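Local atomic coordinates of FMN-dependent NADH:quinone oxidoreductase 1 (Bacillus anthracis, PDB entry 3U7I), a protein that probably reduces quinones with NADH and cleaves the azo bond of aromatic azo compounds, using one bound FMN per subunit. Residues M4-I9 against F92-T97; V146-G151 against I184-G189; G151-N156 against A191-T196. One frame throughout, in Å; residues are numbered along the deposited sequence. Where two conformers were deposited one is given.

From the N terminus, contact 1 sets the start of strand 6-11 beside the turn that leads from helix 76-94 into strand 97-103, closing a loop that takes in strand 43-48 and several helices. Contact 2 comes later in series and lies on the other side of the chain's centre; it pairs strands 143-149 and 181-187 of the same parallel sheet. Contact 3 follows directly on it and shares G151. Along the chain contacts 2 and 3 cross, since 184-189 and 191-196 answer 146-151 and 151-156 in turn. Together they tie the C-terminal ends of two strands to the approach to helix 195-214, while contact 1 joins strands 6-11 and 97-103 inside the sheet.

Contact 1 of 3, residues M4-I9 against F92-T97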
loop_
_atom_site.group_PDB
_atom_site.type_symbol
_atom_site.label_atom_id
_atom_site.label_comp_id
_atom_site.label_asym_id
_atom_site.label_seq_id
_atom_site.Cartn_x
_atom_site.Cartn_y
_atom_site.Cartn_z
HETATM N N MSE C 4 8.944 19.371 -17.920
HETATM C CA MSE C 4 10.111 19.550 -18.776
HETATM C C MSE C 4 10.317 18.333 -19.680
HETATM O O MSE C 4 9.513 17.403 -19.654
HETATM C CB MSE C 4 11.333 19.765 -17.889
HETATM C CG MSE C 4 11.026 20.621 -16.668
HETATM SE SE MSE C 4 12.598 20.898 -15.573
HETATM C CE MSE C 4 13.948 20.484 -16.921
ATOM N N ASN C 5 11.381 18.345 -20.481
ATOM C CA ASN C 5 11.778 17.171 -21.266
ATOM C C ASN C 5 12.570 16.196 -20.402
ATOM O O ASN C 5 13.766 15.985 -20.620
ATOM C CB ASN C 5 12.623 17.595 -22.462
ATOM C CG ASN C 5 11.798 18.202 -23.566
ATOM O OD1 ASN C 5 10.792 17.636 -23.977
ATOM N ND2 ASN C 5 12.214 19.360 -24.049
ATOM N N LYS C 6 11.896 15.609 -19.420
ATOM C CA LYS C 6 12.564 14.865 -18.376
ATOM C C LYS C 6 11.792 13.601 -18.056
ATOM O O LYS C 6 10.573 13.655 -17.892
ATOM C CB LYS C 6 12.667 15.725 -17.109
ATOM C CG LYS C 6 13.410 15.021 -15.969
ATOM C CD LYS C 6 13.213 15.707 -14.626
ATOM C CE LYS C 6 13.815 17.097 -14.598
ATOM N NZ LYS C 6 13.973 17.568 -13.188
ATOM N N THR C 7 12.501 12.474 -17.963
ATOM C CA THR C 7 11.912 11.205 -17.547
ATOM C C THR C 7 12.339 10.911 -16.123
ATOM O O THR C 7 13.495 11.113 -15.766
ATOM C CB THR C 7 12.384 10.054 -18.456
ATOM O OG1 THR C 7 12.072 10.365 -19.815
ATOM C CG2 THR C 7 11.711 8.730 -18.083
ATOM N N LEU C 8 11.414 10.436 -15.306
ATOM C CA LEU C 8 11.753 10.115 -13.930
ATOM C C LEU C 8 11.537 8.631 -13.648
ATOM O O LEU C 8 10.440 8.104 -13.836
ATOM C CB LEU C 8 10.947 10.985 -12.950
ATOM C CG LEU C 8 11.069 10.723 -11.441
ATOM C CD1 LEU C 8 12.488 10.975 -10.927
ATOM C CD2 LEU C 8 10.044 11.549 -10.659
ATOM N N ILE C 9 12.602 7.967 -13.215
ATOM C CA ILE C 9 12.525 6.571 -12.795
ATOM C C ILE C 9 12.156 6.523 -11.315
ATOM O O ILE C 9 12.863 7.088 -10.473
ATOM C CB ILE C 9 13.877 5.814 -12.992
ATOM C CG1 ILE C 9 14.549 6.196 -14.320
ATOM C CG2 ILE C 9 13.670 4.292 -12.855
ATOM C CD1 ILE C 9 13.668 5.995 -15.532
ATOM N N PHE C 92 8.912 15.177 -8.989
ATOM C CA PHE C 92 7.770 14.543 -9.656
ATOM C C PHE C 92 7.087 15.489 -10.673
ATOM O O PHE C 92 6.820 15.108 -11.813
ATOM C CB PHE C 92 6.760 14.000 -8.619
ATOM C CG PHE C 92 5.555 13.350 -9.237
ATOM C CD1 PHE C 92 5.607 12.028 -9.668
ATOM C CD2 PHE C 92 4.383 14.059 -9.407
ATOM C CE1 PHE C 92 4.503 11.427 -10.252
ATOM C CE2 PHE C 92 3.274 13.466 -9.996
ATOM C CZ PHE C 92 3.333 12.150 -10.418
ATOM N N LYS C 93 6.801 16.718 -10.266
ATOM C CA LYS C 93 6.115 17.658 -11.154
ATOM C C LYS C 93 6.942 18.046 -12.381
ATOM O O LYS C 93 6.392 18.485 -13.392
ATOM C CB LYS C 93 5.668 18.910 -10.383
ATOM C CG LYS C 93 4.543 18.636 -9.383
ATOM C CD LYS C 93 4.065 19.900 -8.669
ATOM C CE LYS C 93 3.413 20.875 -9.638
ATOM N NZ LYS C 93 2.892 22.078 -8.938
ATOM N N SER C 94 8.262 17.884 -12.296
ATOM C CA SER C 94 9.154 18.380 -13.351
ATOM C C SER C 94 9.240 17.423 -14.533
ATOM O O SER C 94 9.699 17.810 -15.605
ATOM C CB SER C 94 10.560 18.618 -12.801
ATOM O OG SER C 94 11.217 17.384 -12.556
ATOM N N ALA C 95 8.808 16.179 -14.312
ATOM C CA ALA C 95 8.866 15.108 -15.311
ATOM C C ALA C 95 7.565 14.981 -16.117
ATOM O O ALA C 95 6.472 15.141 -15.571
ATOM C CB ALA C 95 9.175 13.780 -14.618
ATOM N N ASN C 96 7.672 14.684 -17.412
ATOM C CA ASN C 96 6.463 14.390 -18.184
ATOM C C ASN C 96 6.372 12.925 -18.615
ATOM O O ASN C 96 5.408 12.519 -19.266
ATOM C CB ASN C 96 6.282 15.343 -19.374
ATOM C CG ASN C 96 7.171 14.999 -20.533
ATOM O OD1 ASN C 96 8.353 14.728 -20.356
ATOM N ND2 ASN C 96 6.604 14.992 -21.737
ATOM N N THR C 97 7.380 12.142 -18.231
ATOM C CA THR C 97 7.397 10.696 -18.455
ATOM C C THR C 97 7.838 10.002 -17.161
ATOM O O THR C 97 8.865 10.361 -16.569
ATOM C CB THR C 97 8.335 10.299 -19.638
ATOM O OG1 THR C 97 7.917 10.960 -20.843
ATOM C CG2 THR C 97 8.338 8.783 -19.857
#
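T7 and T97 form the parallel bridge that starts the pairing of strands 6-11 and 97-103, two central strands of the flavodoxin-like fold. The backbone N of L8 donates to T97 O at 2.8 Å, a fairly straight bond with 165° at the hydrogen. One step earlier K6 O accepts the N-H of N96 at 3.1 Å, and A95 CA makes a bent CA-H...O contact with the same oxygen at 3.4 Å. S94 O takes the N-H of M4, here selenomethionine, from above its carbonyl plane.

K6 has CG anti to its backbone N (chi1 -178°) and bends at chi3, and its NZ reaches S94 OG at 2.8 Å. S94 OG, between its backbone N and carbonyl carbon (chi1 73°), is also hydrogen-bonded to Q91 O, while K6 NZ has a second partner in the carboxylate of E45, so the ammonium joins the helix end to the neighbouring strand. L8 CB meets A95 CB at 3.7 Å, and L8 CD2 rests 3.9 Å from F92 CA, against the last turn of the helix. T7 and T97 lie on one face of the sheet and cross obliquely, CG2 to CG2 at 3.8 Å; their hydroxyls bond elsewhere, T7 OG1 to E42 and Y34, T97 OG1 to R143.

Beyond the pair, strand 43-48 borders strand 6-11 on its other edge through backbone bonds from T7 and I9. Helix 22-37 covers the face of I9 and T97 with F27 and Y34, and helix 111-120 brings Y116 against L8 and F92.

Contact 2 of 3, residues V146-G151 against I184-G189; sequences VIQASG and IVRAQG
V146 pairs with I184, I147 with V185, Q148 with R186 and A149 with A187, four parallel bridges between strands running 17° apart. V146 O receives the N-H of V185 at 2.8 Å, and V185 O receives that of Q148 in a nearly straight bond, 176° at the hydrogen. A187 N then donates to Q148 O at 2.8 Å, more bent. The last bond, S150 N to A187 O, is longer at 3.2 Å, its donor standing well above the carbonyl plane; A187 is the centre of an inverse gamma turn.

On the face of V146 and Q148, I184 reaches across with CD1 extended, anti to CA (chi2 165°). This CD1 touches V146 CG1 at 3.9 Å and Q148 CB at 4.0 Å, and also lies over one face of the R186 guanidinium, toward its rim. Farther along, S150 OG packs against Q188 CB at 3.4 Å while hydrogen-bonding to G152 O.

A second shell fixes the polar ends: E164 OE2 takes both R186 NE, in a salt bridge, and Q148 NE2, while S166 holds Q148 OE1. On the opposite face A149 faces S23 and A187 faces V22, two residues predicted to bind FMN.

This is parallel pairing at one edge of the flavodoxin-like sheet, where 181-187 is an outermost strand of the chain and helix 165-177 lies between the two strands in sequence. Strand 97-103 flanks strand 143-149 on its other side, bonding to I147 and A149. Helix 22-37 covers I147, A149 and A187, and helix 195-214 lies over V185 and A187.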
loop_
_atom_site.group_PDB
_atom_site.type_symbol
_atom_site.label_atom_id
_atom_site.label_comp_id
_atom_site.label_asym_id
_atom_site.label_seq_id
_atom_site.Cartn_x
_atom_site.Cartn_y
_atom_site.Cartn_z
ATOM N N VAL C 146 4.552 1.292 -16.139
ATOM C CA VAL C 146 4.808 0.504 -14.940
ATOM C C VAL C 146 5.449 -0.824 -15.338
ATOM O O VAL C 146 4.950 -1.510 -16.232
ATOM C CB VAL C 146 3.505 0.241 -14.156
ATOM C CG1 VAL C 146 3.772 -0.678 -12.966
ATOM C CG2 VAL C 146 2.888 1.550 -13.699
ATOM N N ILE C 147 6.569 -1.164 -14.707
ATOM C CA ILE C 147 7.228 -2.444 -14.945
ATOM C C ILE C 147 7.060 -3.313 -13.702
ATOM O O ILE C 147 7.693 -3.073 -12.672
ATOM C CB ILE C 147 8.738 -2.262 -15.272
ATOM C CG1 ILE C 147 8.904 -1.557 -16.626
ATOM C CG2 ILE C 147 9.449 -3.611 -15.283
ATOM C CD1 ILE C 147 10.332 -1.158 -16.940
ATOM N N GLN C 148 6.227 -4.342 -13.806
ATOM C CA GLN C 148 5.890 -5.180 -12.647
ATOM C C GLN C 148 6.248 -6.649 -12.832
ATOM O O GLN C 148 5.789 -7.287 -13.782
ATOM C CB GLN C 148 4.388 -5.060 -12.330
ATOM C CG GLN C 148 3.874 -5.972 -11.206
ATOM C CD GLN C 148 2.378 -5.793 -10.954
ATOM O OE1 GLN C 148 1.969 -4.949 -10.147
ATOM N NE2 GLN C 148 1.552 -6.577 -11.651
ATOM N N ALA C 149 7.061 -7.184 -11.920
ATOM C CA ALA C 149 7.389 -8.612 -11.911
ATOM C C ALA C 149 6.549 -9.286 -10.852
ATOM O O ALA C 149 6.435 -8.769 -9.736
ATOM C CB ALA C 149 8.867 -8.830 -11.611
ATOM N N SER C 150 5.965 -10.438 -11.184
ATOM C CA SER C 150 5.089 -11.136 -10.248
ATOM C C SER C 150 5.236 -12.639 -10.372
ATOM O O SER C 150 5.515 -13.156 -11.454
ATOM C CB SER C 150 3.620 -10.735 -10.460
ATOM O OG SER C 150 3.154 -11.062 -11.767
ATOM N N GLY C 151 5.043 -13.333 -9.255
ATOM C CA GLY C 151 5.060 -14.782 -9.240
ATOM C C GLY C 151 3.883 -15.363 -10.000
ATOM O O GLY C 151 4.048 -16.298 -10.777
ATOM N N ILE C 184 1.138 -0.801 -18.414
ATOM C CA ILE C 184 1.856 -1.702 -17.529
ATOM C C ILE C 184 2.419 -2.901 -18.308
ATOM O O ILE C 184 1.715 -3.556 -19.092
ATOM C CB ILE C 184 0.996 -2.165 -16.326
ATOM C CG1 ILE C 184 1.798 -3.142 -15.463
ATOM C CG2 ILE C 184 -0.330 -2.773 -16.803
ATOM C CD1 ILE C 184 1.220 -3.386 -14.094
ATOM N N VAL C 185 3.706 -3.157 -18.109
ATOM C CA VAL C 185 4.322 -4.369 -18.614
ATOM C C VAL C 185 4.412 -5.377 -17.460
ATOM O O VAL C 185 5.020 -5.100 -16.423
ATOM C CB VAL C 185 5.703 -4.084 -19.219
ATOM C CG1 VAL C 185 6.394 -5.390 -19.619
ATOM C CG2 VAL C 185 5.572 -3.133 -20.429
ATOM N N ARG C 186 3.774 -6.530 -17.639
ATOM C CA ARG C 186 3.738 -7.563 -16.612
ATOM C C ARG C 186 4.722 -8.691 -16.909
ATOM O O ARG C 186 4.450 -9.570 -17.737
ATOM C CB ARG C 186 2.325 -8.140 -16.475
ATOM C CG ARG C 186 1.280 -7.145 -16.000
ATOM C CD ARG C 186 -0.058 -7.834 -15.743
ATOM N NE ARG C 186 -1.070 -6.885 -15.283
ATOM C CZ ARG C 186 -1.718 -6.045 -16.082
ATOM N NH1 ARG C 186 -1.463 -6.021 -17.384
ATOM N NH2 ARG C 186 -2.623 -5.223 -15.578
ATOM N N ALA C 187 5.866 -8.663 -16.231
ATOM C CA ALA C 187 6.795 -9.781 -16.279
ATOM C C ALA C 187 6.267 -10.812 -15.287
ATOM O O ALA C 187 6.857 -11.039 -14.228
ATOM C CB ALA C 187 8.185 -9.333 -15.901
ATOM N N GLN C 188 5.145 -11.426 -15.647
ATOM C CA GLN C 188 4.378 -12.259 -14.732
ATOM C C GLN C 188 4.685 -13.746 -14.884
ATOM O O GLN C 188 5.264 -14.180 -15.885
ATOM C CB GLN C 188 2.887 -12.027 -14.967
ATOM C CG GLN C 188 2.473 -12.241 -16.420
ATOM C CD GLN C 188 1.000 -11.972 -16.653
ATOM O OE1 GLN C 188 0.290 -11.533 -15.748
ATOM N NE2 GLN C 188 0.530 -12.240 -17.869
ATOM N N GLY C 189 4.277 -14.523 -13.882
ATOM C CA GLY C 189 4.453 -15.961 -13.898
ATOM C C GLY C 189 5.882 -16.417 -13.657
ATOM O O GLY C 189 6.291 -17.447 -14.182
#

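Contact 3 of 3, residues G151-N156 against A191-T196; sequences GGIYTN and AVLDPT
The G151 carbonyl is the flat group at which the two loops meet: the N-H of A191 arrives in its plane, on a lone pair of O, with the donor at 121° to the C=O bond. The separation of A191 N from G151 O is 3.2 Å, and the angle at the hydrogen is 157°. A191 CB lies beside the same oxygen at 3.5 Å.

Farther along, the contact is apolar. I153 carries CG1 anti to its carbonyl carbon, and its chi2 of 169° extends CD1 toward the other loop. There I153 CD1 meets L193 CD1 at 3.9 Å, the two side chains crossing at about a right angle, while V192 CG2 stands a little farther from I153 CD1, at 4.3 Å. This small surface patch joins the loop after strand 143-149 to the one that enters the last long helix.

Q188 packs on I153 and hydrogen-bonds through its amide to Y154 N and T155 OG1, anchoring the first loop to the end of strand 181-187, and G152 pairs with G189 through the backbone. Just past L193, D194 occupies the N-cap of helix 195-214, its OD2 making a weak hydrogen bond with E197 N.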
loop_
_atom_site.group_PDB
_atom_site.type_symbol
_atom_site.label_atom_id
_atom_site.label_comp_id
_atom_site.label_asym_id
_atom_site.label_seq_id
_atom_site.Cartn_x
_atom_site.Cartn_y
_atom_site.Cartn_z
ATOM N N GLY C 151 5.043 -13.333 -9.255
ATOM C CA GLY C 151 5.060 -14.782 -9.240
ATOM C C GLY C 151 3.883 -15.363 -10.000
ATOM O O GLY C 151 4.048 -16.298 -10.777
ATOM N N GLY C 152 2.694 -14.806 -9.787
ATOM C CA GLY C 152 1.493 -15.316 -10.425
ATOM C C GLY C 152 1.182 -14.654 -11.755
ATOM O O GLY C 152 1.904 -13.755 -12.194
ATOM N N ILE C 153 0.110 -15.110 -12.399
ATOM C CA ILE C 153 -0.332 -14.547 -13.673
ATOM C C ILE C 153 -1.648 -13.789 -13.481
ATOM O O ILE C 153 -2.572 -14.288 -12.828
ATOM C CB ILE C 153 -0.461 -15.643 -14.748
ATOM C CG1 ILE C 153 0.930 -16.064 -15.220
ATOM C CG2 ILE C 153 -1.295 -15.169 -15.928
ATOM C CD1 ILE C 153 0.942 -17.302 -16.080
ATOM N N TYR C 154 -1.718 -12.583 -14.048
ATOM C CA TYR C 154 -2.792 -11.633 -13.742
ATOM C C TYR C 154 -3.687 -11.284 -14.931
ATOM O O TYR C 154 -4.623 -10.491 -14.810
ATOM C CB TYR C 154 -2.201 -10.363 -13.106
ATOM C CG TYR C 154 -1.683 -10.658 -11.721
ATOM C CD1 TYR C 154 -2.497 -10.497 -10.602
ATOM C CD2 TYR C 154 -0.400 -11.159 -11.532
ATOM C CE1 TYR C 154 -2.038 -10.806 -9.331
ATOM C CE2 TYR C 154 0.066 -11.470 -10.263
ATOM C CZ TYR C 154 -0.755 -11.291 -9.170
ATOM O OH TYR C 154 -0.287 -11.598 -7.914
ATOM N N THR C 155 -3.415 -11.905 -16.069
ATOM C CA THR C 155 -4.114 -11.571 -17.298
ATOM C C THR C 155 -5.128 -12.641 -17.733
ATOM O O THR C 155 -5.531 -12.684 -18.901
ATOM C CB THR C 155 -3.105 -11.302 -18.420
ATOM O OG1 THR C 155 -2.078 -12.304 -18.379
ATOM C CG2 THR C 155 -2.474 -9.929 -18.233
ATOM N N ASN C 156 -5.546 -13.491 -16.793
ATOM C CA ASN C 156 -6.522 -14.545 -17.077
ATOM C C ASN C 156 -7.966 -14.168 -16.707
ATOM O O ASN C 156 -8.869 -15.014 -16.769
ATOM C CB ASN C 156 -6.143 -15.848 -16.359
ATOM C CG ASN C 156 -4.770 -16.362 -16.745
ATOM O OD1 ASN C 156 -4.360 -16.281 -17.904
ATOM N ND2 ASN C 156 -4.052 -16.906 -15.767
ATOM N N ALA C 191 6.944 -17.734 -11.113
ATOM C CA ALA C 191 6.906 -18.919 -10.256
ATOM C C ALA C 191 6.468 -20.162 -11.020
ATOM O O ALA C 191 6.662 -21.282 -10.544
ATOM C CB ALA C 191 6.002 -18.687 -9.062
ATOM N N VAL C 192 5.878 -19.965 -12.199
ATOM C CA VAL C 192 5.351 -21.082 -12.982
ATOM C C VAL C 192 5.815 -21.135 -14.433
ATOM O O VAL C 192 5.645 -22.161 -15.087
ATOM C CB VAL C 192 3.804 -21.132 -12.977
ATOM C CG1 VAL C 192 3.284 -21.508 -11.593
ATOM C CG2 VAL C 192 3.213 -19.811 -13.465
ATOM N N LEU C 193 6.387 -20.045 -14.938
ATOM C CA LEU C 193 6.853 -20.003 -16.330
ATOM C C LEU C 193 8.387 -20.051 -16.436
ATOM O O LEU C 193 9.098 -19.827 -15.454
ATOM C CB LEU C 193 6.293 -18.770 -17.059
ATOM C CG LEU C 193 4.768 -18.614 -17.175
ATOM C CD1 LEU C 193 4.404 -17.245 -17.773
ATOM C CD2 LEU C 193 4.161 -19.740 -17.997
ATOM N N ASP C 194 8.886 -20.366 -17.630
ATOM C CA ASP C 194 10.327 -20.435 -17.885
ATOM C C ASP C 194 10.977 -19.058 -17.764
ATOM O O ASP C 194 10.535 -18.109 -18.411
ATOM C CB ASP C 194 10.581 -21.021 -19.278
ATOM C CG ASP C 194 12.036 -20.943 -19.691
ATOM O OD1 ASP C 194 12.918 -21.353 -18.905
ATOM O OD2 ASP C 194 12.295 -20.467 -20.814
ATOM N N PRO C 195 12.034 -18.947 -16.934
ATOM C CA PRO C 195 12.717 -17.676 -16.651
ATOM C C PRO C 195 13.162 -16.938 -17.912
ATOM O O PRO C 195 13.099 -15.712 -17.968
ATOM C CB PRO C 195 13.939 -18.115 -15.833
ATOM C CG PRO C 195 13.518 -19.367 -15.178
ATOM C CD PRO C 195 12.636 -20.063 -16.186
ATOM N N THR C 196 13.614 -17.685 -18.913
ATOM C CA THR C 196 14.019 -17.083 -20.175
ATOM C C THR C 196 12.797 -16.649 -20.986
ATOM O O THR C 196 12.869 -15.688 -21.754
ATOM C CB THR C 196 14.901 -18.042 -20.999
ATOM O OG1 THR C 196 16.013 -18.465 -20.201
ATOM C CG2 THR C 196 15.415 -17.352 -22.242
#